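Local coordinates for tail spike protein gp49 (Pseudomonas phage LKA1, PDB 4RU4) that probably cleaves the O-specific polysaccharide on the surface of Pseudomonas as a lyase, degrading the host cell envelope during phage entry, at residues 116-127 against 191-202; 248-259 against 275-286. All blocks are in the same frame, centred on the assembly; numbering follows the deposited sequence. Where two conformers were deposited one is given.

In the fold
Interaction 1 comes first along the chain and closes before interaction 2 opens; their centres lie about 23 Å apart. Interaction 1 joins strand 113-120 to strand 197-202 and belongs to an Ig-like insertion that projects from the side of the spike. Interaction 2 joins two successive turns of the pectin lyase-like beta-helix, 248-259 and 275-286. Strand 113-120 also pairs with 221-226, which pairs in turn with 247-249, so one run of strands leads from the inserted domain into the beta-helix. The two contacts touch where Leu118 packs on Arg250. The inserted domain is thus continuous with the beta-helical body of the trimer through backbone pairing.

Interaction 1. Residues 116-127 against 191-202; sequences GSLVALPNISSV and YDGATVAIYKVV
Ile198 and Ile124, both buried, meet at about a right angle in the closely packed part of the contact. CG1 of Ile198 rests 3.8 Å from CG2 of Ile124, while its CG2 branch meets CD1 of Leu121 at the same distance. The branched isoleucine thus reaches two neighbours at once, and Phe148 of strand 147-151 covers both Ile198 and Leu121. With chi1 at 63°, the CG1 branch of Ile124 lies between its backbone N and carbonyl carbon, directed at Val196 CG2 and the end of Ile198.

From Ser117 to Ala120 the backbone runs antiparallel to 199-202, and Leu121 N extends the pairing to Ile198 O. Leu118 and Val201 lie alongside one another on the face shared with Tyr199, whose CB packs against Leu118 CB. This pairing belongs to the Ig-like domain of the tailspike, whose strand 147-151 borders 197-202 on its other edge.

The opposite face is more open: Val119 CG2 touches Val202 CG2 at 3.7 Å, both residues being exposed. Lys200 suits this border, since its methylene root packs by Leu121 while its extended chain takes NZ away to Asn141 O. Beyond Leu121 the backbones part and water enters. One water receives Ile198 N and donates to Leu121 O and Asn123 OD1; another accepts from Ile124 N and lies within hydrogen-bonding distance of Gly193 O and Val196 O.

At the far end, the small hydroxyl of exposed Ser126 accepts an almost straight bond from Gly193 N (OG to N 2.8 Å, 177°). Gly193 fits because a beta carbon there would collide with Ile124 O. Asp192 OD1 receives Ala194 N in an Asx turn, and the paired backbones of Val127 and Tyr191 close the contact.

Interaction 2. Residues 248-259 against 275-286; sequences FARCYDAKITNS and FGNCHDGGADNC. With EDO (1,2-ethanediol), chain S.
Phe248 and Phe275 point the same way from adjacent coils, nearly parallel (26°) but displaced, with little of one ring over the other; Phe248 CD2 comes 3.6 Å from Phe275 CE2. Ala254, small enough to fit, sets its CB over one face of the Phe248 ring, near the rim. Past the corner, Ile256 sets CG2 against Ala283 CB at 3.7 Å.

Arg250 and Asn277 run side by side, guanidinium and amide planes not far from parallel; the arginine is held by Asp300 and Glu226, and Asn277 ND2 by Val306 O. Tyr252 and His279 likewise point together, their rings oblique. Asn258 and Asn285 instead turn their amides 80° apart: Asn285, its CG anti to N, brings ND2 onto a lone pair of Asn258 OD1 (3.0 Å, 165°), while Asn258 ND2 reaches Asp234.

At the corner, glycine suits position 281, where a beta carbon would run into Ala254 O, and Asp280 reaches Arg319 of the second subunit. Parallel backbone bonds, such as Gly276 N to Phe248 O and Gly282 N to Ala254 O, run before and after it. Like residues at equivalent positions of successive coils are characteristic of the parallel beta-helix of pectin lyase-like proteins.

Interaction 1. Residues 116-127 against 191-202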
loop_
_atom_site.group_PDB
_atom_site.type_symbol
_atom_site.label_atom_id
_atom_site.label_comp_id
_atom_site.label_asym_id
_atom_site.label_seq_id
_atom_site.Cartn_x
_atom_site.Cartn_y
_atom_site.Cartn_z
ATOM N N GLY B 116 -12.766 -6.404 30.749
ATOM C CA GLY B 116 -14.184 -6.081 30.700
ATOM C C GLY B 116 -15.002 -7.347 30.891
ATOM O O GLY B 116 -14.474 -8.368 31.320
ATOM N N SER B 117 -16.288 -7.277 30.564
ATOM C CA SER B 117 -17.186 -8.392 30.823
ATOM C C SER B 117 -17.997 -8.792 29.607
ATOM O O SER B 117 -18.333 -7.958 28.768
ATOM C CB SER B 117 -18.148 -8.049 31.965
ATOM O OG SER B 117 -17.450 -7.427 33.020
ATOM N N LEU B 118 -18.315 -10.080 29.533
ATOM C CA LEU B 118 -19.264 -10.585 28.552
ATOM C C LEU B 118 -20.537 -10.879 29.331
ATOM O O LEU B 118 -20.532 -11.717 30.233
ATOM C CB LEU B 118 -18.742 -11.877 27.918
ATOM C CG LEU B 118 -17.473 -11.877 27.051
ATOM C CD1 LEU B 118 -17.459 -13.109 26.131
ATOM C CD2 LEU B 118 -17.333 -10.617 26.238
ATOM N N VAL B 119 -21.619 -10.178 28.991
ATOM C CA VAL B 119 -22.867 -10.281 29.729
ATOM C C VAL B 119 -23.903 -10.915 28.826
ATOM O O VAL B 119 -24.148 -10.425 27.714
ATOM C CB VAL B 119 -23.353 -8.875 30.185
ATOM C CG1 VAL B 119 -24.687 -8.977 30.933
ATOM C CG2 VAL B 119 -22.290 -8.209 31.068
ATOM N N ALA B 120 -24.504 -12.006 29.298
ATOM C CA ALA B 120 -25.428 -12.806 28.497
ATOM C C ALA B 120 -26.560 -11.950 27.950
ATOM O O ALA B 120 -27.125 -11.155 28.679
ATOM C CB ALA B 120 -26.009 -13.976 29.333
ATOM N N LEU B 121 -26.864 -12.129 26.666
ATOM C CA LEU B 121 -28.021 -11.514 26.006
ATOM C C LEU B 121 -28.996 -12.648 25.718
ATOM O O LEU B 121 -28.603 -13.810 25.782
ATOM C CB LEU B 121 -27.587 -10.862 24.679
ATOM C CG LEU B 121 -26.860 -9.512 24.775
ATOM C CD1 LEU B 121 -26.081 -9.190 23.475
ATOM C CD2 LEU B 121 -27.869 -8.403 25.092
ATOM N N PRO B 122 -30.257 -12.329 25.368
ATOM C CA PRO B 122 -31.123 -13.447 24.955
ATOM C C PRO B 122 -30.584 -14.179 23.708
ATOM O O PRO B 122 -29.736 -13.643 22.967
ATOM C CB PRO B 122 -32.458 -12.758 24.625
ATOM C CG PRO B 122 -32.416 -11.419 25.321
ATOM C CD PRO B 122 -30.947 -11.025 25.268
ATOM N N ASN B 123 -31.076 -15.401 23.493
ATOM C CA ASN B 123 -30.742 -16.182 22.306
ATOM C C ASN B 123 -31.323 -15.575 21.032
ATOM O O ASN B 123 -32.197 -14.706 21.082
ATOM C CB ASN B 123 -31.220 -17.634 22.471
ATOM C CG ASN B 123 -30.481 -18.363 23.591
ATOM O OD1 ASN B 123 -29.296 -18.100 23.846
ATOM N ND2 ASN B 123 -31.184 -19.262 24.285
ATOM N N ILE B 124 -30.837 -16.047 19.885
ATOM C CA ILE B 124 -31.289 -15.534 18.601
ATOM C C ILE B 124 -31.802 -16.658 17.686
ATOM O O ILE B 124 -31.439 -17.822 17.877
ATOM C CB ILE B 124 -30.146 -14.763 17.878
ATOM C CG1 ILE B 124 -28.967 -15.695 17.552
ATOM C CG2 ILE B 124 -29.653 -13.580 18.740
ATOM C CD1 ILE B 124 -27.930 -15.048 16.560
ATOM N N SER B 125 -32.645 -16.298 16.706
ATOM C CA SER B 125 -33.032 -17.207 15.627
ATOM C C SER B 125 -31.820 -17.487 14.755
ATOM O O SER B 125 -30.894 -16.680 14.698
ATOM C CB SER B 125 -34.060 -16.554 14.706
ATOM O OG SER B 125 -35.196 -16.169 15.414
ATOM N N SER B 126 -31.853 -18.607 14.041
ATOM C CA SER B 126 -30.858 -18.890 13.005
ATOM C C SER B 126 -30.737 -17.745 11.997
ATOM O O SER B 126 -31.726 -17.095 11.648
ATOM C CB SER B 126 -31.220 -20.212 12.310
ATOM O OG SER B 126 -31.192 -21.252 13.273
ATOM N N VAL B 127 -29.519 -17.495 11.530
ATOM C CA VAL B 127 -29.256 -16.374 10.647
ATOM C C VAL B 127 -28.253 -16.802 9.550
ATOM O O VAL B 127 -27.377 -17.661 9.788
ATOM C CB VAL B 127 -28.768 -15.143 11.464
ATOM C CG1 VAL B 127 -27.433 -15.442 12.183
ATOM C CG2 VAL B 127 -28.670 -13.888 10.588
ATOM N N TYR B 191 -25.234 -18.883 11.385
ATOM C CA TYR B 191 -25.357 -19.504 12.711
ATOM C C TYR B 191 -26.726 -20.156 12.881
ATOM O O TYR B 191 -27.757 -19.549 12.538
ATOM C CB TYR B 191 -25.149 -18.473 13.824
ATOM C CG TYR B 191 -23.804 -17.810 13.677
ATOM C CD1 TYR B 191 -22.646 -18.474 14.062
ATOM C CD2 TYR B 191 -23.693 -16.559 13.080
ATOM C CE1 TYR B 191 -21.405 -17.894 13.887
ATOM C CE2 TYR B 191 -22.449 -15.972 12.877
ATOM C CZ TYR B 191 -21.303 -16.642 13.285
ATOM O OH TYR B 191 -20.061 -16.058 13.080
ATOM N N ASP B 192 -26.709 -21.383 13.408
ATOM C CA ASP B 192 -27.896 -22.105 13.874
ATOM C C ASP B 192 -28.227 -21.522 15.244
ATOM O O ASP B 192 -27.394 -21.575 16.159
ATOM C CB ASP B 192 -27.549 -23.592 14.006
ATOM C CG ASP B 192 -28.732 -24.460 14.458
ATOM O OD1 ASP B 192 -29.710 -23.939 15.037
ATOM O OD2 ASP B 192 -28.661 -25.690 14.230
ATOM N N GLY B 193 -29.431 -20.963 15.378
ATOM C CA GLY B 193 -29.805 -20.246 16.580
ATOM C C GLY B 193 -29.700 -21.130 17.807
ATOM O O GLY B 193 -29.455 -20.646 18.916
ATOM N N ALA B 194 -29.874 -22.434 17.608
ATOM C CA ALA B 194 -29.852 -23.370 18.720
ATOM C C ALA B 194 -28.447 -23.689 19.194
ATOM O O ALA B 194 -28.273 -24.390 20.195
ATOM C CB ALA B 194 -30.585 -24.664 18.347
ATOM N N THR B 195 -27.440 -23.207 18.480
ATOM C CA THR B 195 -26.065 -23.557 18.830
ATOM C C THR B 195 -25.193 -22.400 19.338
ATOM O O THR B 195 -24.012 -22.614 19.653
ATOM C CB THR B 195 -25.348 -24.139 17.628
ATOM O OG1 THR B 195 -25.245 -23.118 16.628
ATOM C CG2 THR B 195 -26.131 -25.295 17.066
ATOM N N VAL B 196 -25.735 -21.184 19.405
ATOM C CA VAL B 196 -24.907 -20.037 19.795
ATOM C C VAL B 196 -25.418 -19.369 21.072
ATOM O O VAL B 196 -26.621 -19.398 21.363
ATOM C CB VAL B 196 -24.763 -18.987 18.649
ATOM C CG1 VAL B 196 -23.812 -19.496 17.549
ATOM C CG2 VAL B 196 -26.121 -18.645 18.026
ATOM N N ALA B 197 -24.489 -18.805 21.841
ATOM C CA ALA B 197 -24.807 -17.967 22.985
ATOM C C ALA B 197 -24.315 -16.567 22.640
ATOM O O ALA B 197 -23.247 -16.414 22.041
ATOM C CB ALA B 197 -24.083 -18.464 24.228
ATOM N N ILE B 198 -25.095 -15.559 23.019
ATOM C CA ILE B 198 -24.829 -14.175 22.639
ATOM C C ILE B 198 -24.463 -13.390 23.906
ATOM O O ILE B 198 -25.061 -13.591 24.968
ATOM C CB ILE B 198 -26.078 -13.512 21.963
ATOM C CG1 ILE B 198 -26.823 -14.510 21.066
ATOM C CG2 ILE B 198 -25.689 -12.222 21.176
ATOM C CD1 ILE B 198 -25.921 -15.180 19.946
ATOM N N TYR B 199 -23.487 -12.493 23.785
ATOM C CA TYR B 199 -22.946 -11.758 24.915
ATOM C C TYR B 199 -22.685 -10.336 24.513
ATOM O O TYR B 199 -22.038 -10.091 23.486
ATOM C CB TYR B 199 -21.582 -12.347 25.300
ATOM C CG TYR B 199 -21.670 -13.767 25.800
ATOM C CD1 TYR B 199 -21.995 -14.028 27.132
ATOM C CD2 TYR B 199 -21.441 -14.840 24.950
ATOM C CE1 TYR B 199 -22.077 -15.317 27.605
ATOM C CE2 TYR B 199 -21.523 -16.149 25.416
ATOM C CZ TYR B 199 -21.843 -16.376 26.748
ATOM O OH TYR B 199 -21.919 -17.661 27.223
ATOM N N LYS B 200 -23.125 -9.409 25.360
ATOM C CA LYS B 200 -22.828 -8.004 25.205
ATOM C C LYS B 200 -21.422 -7.755 25.729
ATOM O O LYS B 200 -21.030 -8.296 26.778
ATOM C CB LYS B 200 -23.807 -7.163 26.037
ATOM C CG LYS B 200 -23.698 -5.655 25.779
ATOM C CD LYS B 200 -24.837 -4.921 26.503
ATOM C CE LYS B 200 -24.705 -3.408 26.412
ATOM N NZ LYS B 200 -25.840 -2.729 27.150
ATOM N N VAL B 201 -20.658 -6.921 25.031
ATOM C CA VAL B 201 -19.339 -6.583 25.550
ATOM C C VAL B 201 -19.447 -5.294 26.343
ATOM O O VAL B 201 -19.718 -4.231 25.784
ATOM C CB VAL B 201 -18.287 -6.469 24.433
ATOM C CG1 VAL B 201 -16.928 -6.158 25.027
ATOM C CG2 VAL B 201 -18.246 -7.760 23.642
ATOM N N VAL B 202 -19.255 -5.400 27.659
ATOM C CA VAL B 202 -19.476 -4.279 28.561
ATOM C C VAL B 202 -18.115 -3.901 29.105
ATOM O O VAL B 202 -17.435 -4.718 29.744
ATOM C CB VAL B 202 -20.451 -4.682 29.706
ATOM C CG1 VAL B 202 -20.682 -3.545 30.687
ATOM C CG2 VAL B 202 -21.779 -5.119 29.114
HETATM O O HOH W 1 -16.641 -4.168 32.598
HETATM O O HOH W 2 -27.636 -16.037 24.552
HETATM O O HOH W 3 -28.990 -18.230 20.250
#

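Interaction 2. Residues 248-259 against 275-286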
loop_
_atom_site.group_PDB
_atom_site.type_symbol
_atom_site.label_atom_id
_atom_site.label_comp_id
_atom_site.label_asym_id
_atom_site.label_seq_id
_atom_site.Cartn_x
_atom_site.Cartn_y
_atom_site.Cartn_z
ATOM N N PHE B 248 -4.013 -8.773 23.499
ATOM C CA PHE B 248 -5.398 -8.359 23.409
ATOM C C PHE B 248 -6.255 -9.626 23.278
ATOM O O PHE B 248 -6.039 -10.430 22.361
ATOM C CB PHE B 248 -5.643 -7.471 22.179
ATOM C CG PHE B 248 -4.971 -6.114 22.247
ATOM C CD1 PHE B 248 -5.441 -5.132 23.091
ATOM C CD2 PHE B 248 -3.906 -5.820 21.414
ATOM C CE1 PHE B 248 -4.835 -3.868 23.154
ATOM C CE2 PHE B 248 -3.284 -4.551 21.444
ATOM C CZ PHE B 248 -3.763 -3.573 22.307
ATOM N N ALA B 249 -7.223 -9.799 24.180
ATOM C CA ALA B 249 -8.067 -11.001 24.167
ATOM C C ALA B 249 -9.521 -10.556 24.046
ATOM O O ALA B 249 -9.989 -9.767 24.869
ATOM C CB ALA B 249 -7.867 -11.823 25.443
ATOM N N ARG B 250 -10.230 -11.069 23.046
ATOM C CA ARG B 250 -11.645 -10.749 22.895
ATOM C C ARG B 250 -11.915 -9.245 22.883
ATOM O O ARG B 250 -12.861 -8.781 23.524
ATOM C CB ARG B 250 -12.477 -11.413 24.014
ATOM C CG ARG B 250 -12.862 -12.859 23.713
ATOM C CD ARG B 250 -13.432 -13.541 24.952
ATOM N NE ARG B 250 -12.390 -13.745 25.956
ATOM C CZ ARG B 250 -11.512 -14.737 25.908
ATOM N NH1 ARG B 250 -11.558 -15.609 24.900
ATOM N NH2 ARG B 250 -10.575 -14.853 26.837
ATOM N N CYS B 251 -11.083 -8.487 22.167
ATOM C CA CYS B 251 -11.293 -7.056 22.051
ATOM C C CYS B 251 -11.841 -6.725 20.679
ATOM O O CYS B 251 -11.489 -7.362 19.690
ATOM C CB CYS B 251 -9.991 -6.266 22.247
ATOM S SG CYS B 251 -9.363 -6.352 23.944
ATOM N N TYR B 252 -12.652 -5.689 20.636
ATOM C CA TYR B 252 -13.205 -5.163 19.387
ATOM C C TYR B 252 -12.470 -3.869 19.113
ATOM O O TYR B 252 -12.456 -2.988 19.983
ATOM C CB TYR B 252 -14.684 -4.859 19.579
ATOM C CG TYR B 252 -15.408 -4.467 18.304
ATOM C CD1 TYR B 252 -15.552 -5.377 17.264
ATOM C CD2 TYR B 252 -15.943 -3.186 18.148
ATOM C CE1 TYR B 252 -16.228 -5.025 16.091
ATOM C CE2 TYR B 252 -16.625 -2.826 16.995
ATOM C CZ TYR B 252 -16.768 -3.756 15.965
ATOM O OH TYR B 252 -17.435 -3.394 14.804
ATOM N N ASP B 253 -11.830 -3.768 17.945
ATOM C CA ASP B 253 -11.134 -2.542 17.536
ATOM C C ASP B 253 -9.991 -2.168 18.502
ATOM O O ASP B 253 -9.797 -0.991 18.838
ATOM C CB ASP B 253 -12.130 -1.370 17.376
ATOM C CG ASP B 253 -11.446 -0.058 16.953
ATOM O OD1 ASP B 253 -10.571 -0.122 16.076
ATOM O OD2 ASP B 253 -11.770 1.028 17.512
ATOM N N ALA B 254 -9.243 -3.166 18.964
ATOM C CA ALA B 254 -8.038 -2.880 19.736
ATOM C C ALA B 254 -7.008 -2.270 18.793
ATOM O O ALA B 254 -6.745 -2.824 17.729
ATOM C CB ALA B 254 -7.487 -4.153 20.344
ATOM N N LYS B 255 -6.408 -1.141 19.178
ATOM C CA LYS B 255 -5.335 -0.575 18.360
ATOM C C LYS B 255 -4.080 -0.338 19.195
ATOM O O LYS B 255 -4.144 0.333 20.230
ATOM C CB LYS B 255 -5.778 0.733 17.707
ATOM C CG LYS B 255 -6.807 0.553 16.574
ATOM C CD LYS B 255 -7.055 1.861 15.821
ATOM C CE LYS B 255 -7.908 1.612 14.589
ATOM N NZ LYS B 255 -9.239 2.209 14.739
ATOM N N ILE B 256 -2.947 -0.870 18.738
ATOM C CA ILE B 256 -1.660 -0.504 19.322
ATOM C C ILE B 256 -0.855 0.231 18.261
ATOM O O ILE B 256 -0.701 -0.268 17.136
ATOM C CB ILE B 256 -0.873 -1.685 19.865
ATOM C CG1 ILE B 256 0.513 -1.216 20.363
ATOM C CG2 ILE B 256 -0.693 -2.810 18.808
ATOM C CD1 ILE B 256 1.146 -2.206 21.346
ATOM N N THR B 257 -0.351 1.414 18.609
ATOM C CA THR B 257 0.304 2.282 17.611
ATOM C C THR B 257 1.634 2.840 18.146
ATOM O O THR B 257 1.788 3.056 19.358
ATOM C CB THR B 257 -0.604 3.477 17.246
ATOM O OG1 THR B 257 -1.069 4.102 18.463
ATOM C CG2 THR B 257 -1.822 2.999 16.427
ATOM N N ASN B 258 2.581 3.097 17.243
ATOM C CA ASN B 258 3.795 3.853 17.625
ATOM C C ASN B 258 4.572 3.267 18.826
ATOM O O ASN B 258 5.170 4.006 19.631
ATOM C CB ASN B 258 3.396 5.300 17.907
ATOM C CG ASN B 258 2.430 5.852 16.850
ATOM O OD1 ASN B 258 2.687 5.723 15.654
ATOM N ND2 ASN B 258 1.301 6.442 17.290
ATOM N N SER B 259 4.583 1.940 18.938
ATOM C CA SER B 259 5.118 1.280 20.130
ATOM C C SER B 259 6.300 0.370 19.804
ATOM O O SER B 259 6.416 -0.122 18.685
ATOM C CB SER B 259 4.000 0.501 20.854
ATOM O OG SER B 259 2.975 1.417 21.212
ATOM N N PHE B 275 -3.076 -10.898 19.116
ATOM C CA PHE B 275 -4.509 -10.597 19.088
ATOM C C PHE B 275 -5.225 -11.932 19.171
ATOM O O PHE B 275 -5.222 -12.682 18.192
ATOM C CB PHE B 275 -4.903 -9.865 17.789
ATOM C CG PHE B 275 -4.343 -8.451 17.671
ATOM C CD1 PHE B 275 -3.059 -8.235 17.201
ATOM C CD2 PHE B 275 -5.108 -7.346 18.005
ATOM C CE1 PHE B 275 -2.540 -6.939 17.086
ATOM C CE2 PHE B 275 -4.598 -6.047 17.885
ATOM C CZ PHE B 275 -3.292 -5.864 17.429
ATOM N N GLY B 276 -5.792 -12.248 20.339
ATOM C CA GLY B 276 -6.496 -13.505 20.530
ATOM C C GLY B 276 -7.989 -13.245 20.456
ATOM O O GLY B 276 -8.518 -12.403 21.202
ATOM N N ASN B 277 -8.666 -13.924 19.540
ATOM C CA ASN B 277 -10.126 -13.798 19.447
ATOM C C ASN B 277 -10.587 -12.336 19.323
ATOM O O ASN B 277 -11.513 -11.909 20.006
ATOM C CB ASN B 277 -10.765 -14.489 20.668
ATOM C CG ASN B 277 -10.239 -15.924 20.872
ATOM O OD1 ASN B 277 -9.684 -16.244 21.926
ATOM N ND2 ASN B 277 -10.435 -16.804 19.857
ATOM N N CYS B 278 -9.923 -11.564 18.458
ATOM C CA CYS B 278 -10.203 -10.143 18.347
ATOM C C CYS B 278 -10.812 -9.828 16.992
ATOM O O CYS B 278 -10.610 -10.574 16.020
ATOM C CB CYS B 278 -8.925 -9.309 18.494
ATOM S SG CYS B 278 -8.222 -9.196 20.176
ATOM N N HIS B 279 -11.501 -8.693 16.908
ATOM C CA HIS B 279 -12.205 -8.322 15.680
ATOM C C HIS B 279 -12.002 -6.815 15.497
ATOM O O HIS B 279 -12.142 -6.069 16.463
ATOM C CB HIS B 279 -13.691 -8.717 15.839
ATOM C CG HIS B 279 -14.512 -8.637 14.572
ATOM N ND1 HIS B 279 -15.370 -9.646 14.178
ATOM C CD2 HIS B 279 -14.645 -7.652 13.649
ATOM C CE1 HIS B 279 -15.973 -9.297 13.052
ATOM N NE2 HIS B 279 -15.556 -8.088 12.712
ATOM N N ASP B 280 -11.631 -6.381 14.289
ATOM C CA ASP B 280 -11.283 -4.986 13.998
ATOM C C ASP B 280 -9.955 -4.573 14.654
ATOM O O ASP B 280 -9.378 -5.326 15.435
ATOM C CB ASP B 280 -12.408 -3.987 14.371
ATOM C CG ASP B 280 -13.313 -3.638 13.192
ATOM O OD1 ASP B 280 -13.730 -4.564 12.471
ATOM O OD2 ASP B 280 -13.620 -2.427 12.994
ATOM N N GLY B 281 -9.479 -3.381 14.330
ATOM C CA GLY B 281 -8.261 -2.883 14.949
ATOM C C GLY B 281 -7.004 -3.470 14.341
ATOM O O GLY B 281 -6.984 -3.882 13.172
ATOM N N GLY B 282 -5.925 -3.469 15.132
ATOM C CA GLY B 282 -4.650 -3.975 14.665
ATOM C C GLY B 282 -3.471 -3.172 15.195
ATOM O O GLY B 282 -3.599 -2.478 16.193
ATOM N N ALA B 283 -2.331 -3.291 14.521
ATOM C CA ALA B 283 -1.074 -2.677 14.972
ATOM C C ALA B 283 -0.538 -1.775 13.876
ATOM O O ALA B 283 -0.575 -2.124 12.704
ATOM C CB ALA B 283 -0.038 -3.759 15.289
ATOM N N ASP B 284 0.006 -0.621 14.259
ATOM C CA ASP B 284 0.390 0.364 13.277
ATOM C C ASP B 284 1.642 1.077 13.759
ATOM O O ASP B 284 1.699 1.569 14.911
ATOM C CB ASP B 284 -0.730 1.392 13.056
ATOM C CG ASP B 284 -0.547 2.187 11.773
ATOM O OD1 ASP B 284 0.569 2.645 11.496
ATOM O OD2 ASP B 284 -1.528 2.346 11.010
ATOM N N ASN B 285 2.620 1.118 12.862
ATOM C CA ASN B 285 3.858 1.846 13.113
ATOM C C ASN B 285 4.582 1.339 14.356
ATOM O O ASN B 285 5.079 2.137 15.151
ATOM C CB ASN B 285 3.582 3.334 13.265
ATOM C CG ASN B 285 4.820 4.161 13.022
ATOM O OD1 ASN B 285 5.709 3.747 12.270
ATOM N ND2 ASN B 285 4.908 5.314 13.668
ATOM N N CYS B 286 4.633 0.018 14.526
ATOM C CA CYS B 286 5.328 -0.579 15.664
ATOM C C CYS B 286 6.619 -1.276 15.254
ATOM O O CYS B 286 6.688 -1.871 14.162
ATOM C CB CYS B 286 4.434 -1.608 16.359
ATOM S SG CYS B 286 2.989 -0.882 17.190
HETATM C C1 EDO S . 8.003 3.489 21.387
HETATM O O1 EDO S . 7.921 4.017 20.061
HETATM C C2 EDO S . 8.703 4.486 22.287
HETATM O O2 EDO S . 8.145 5.767 22.035
HETATM O O HOH W 4 -9.385 -6.006 18.241
HETATM O O HOH W 5 -11.183 -1.156 12.973
HETATM O O HOH W 6 0.278 4.879 13.852
#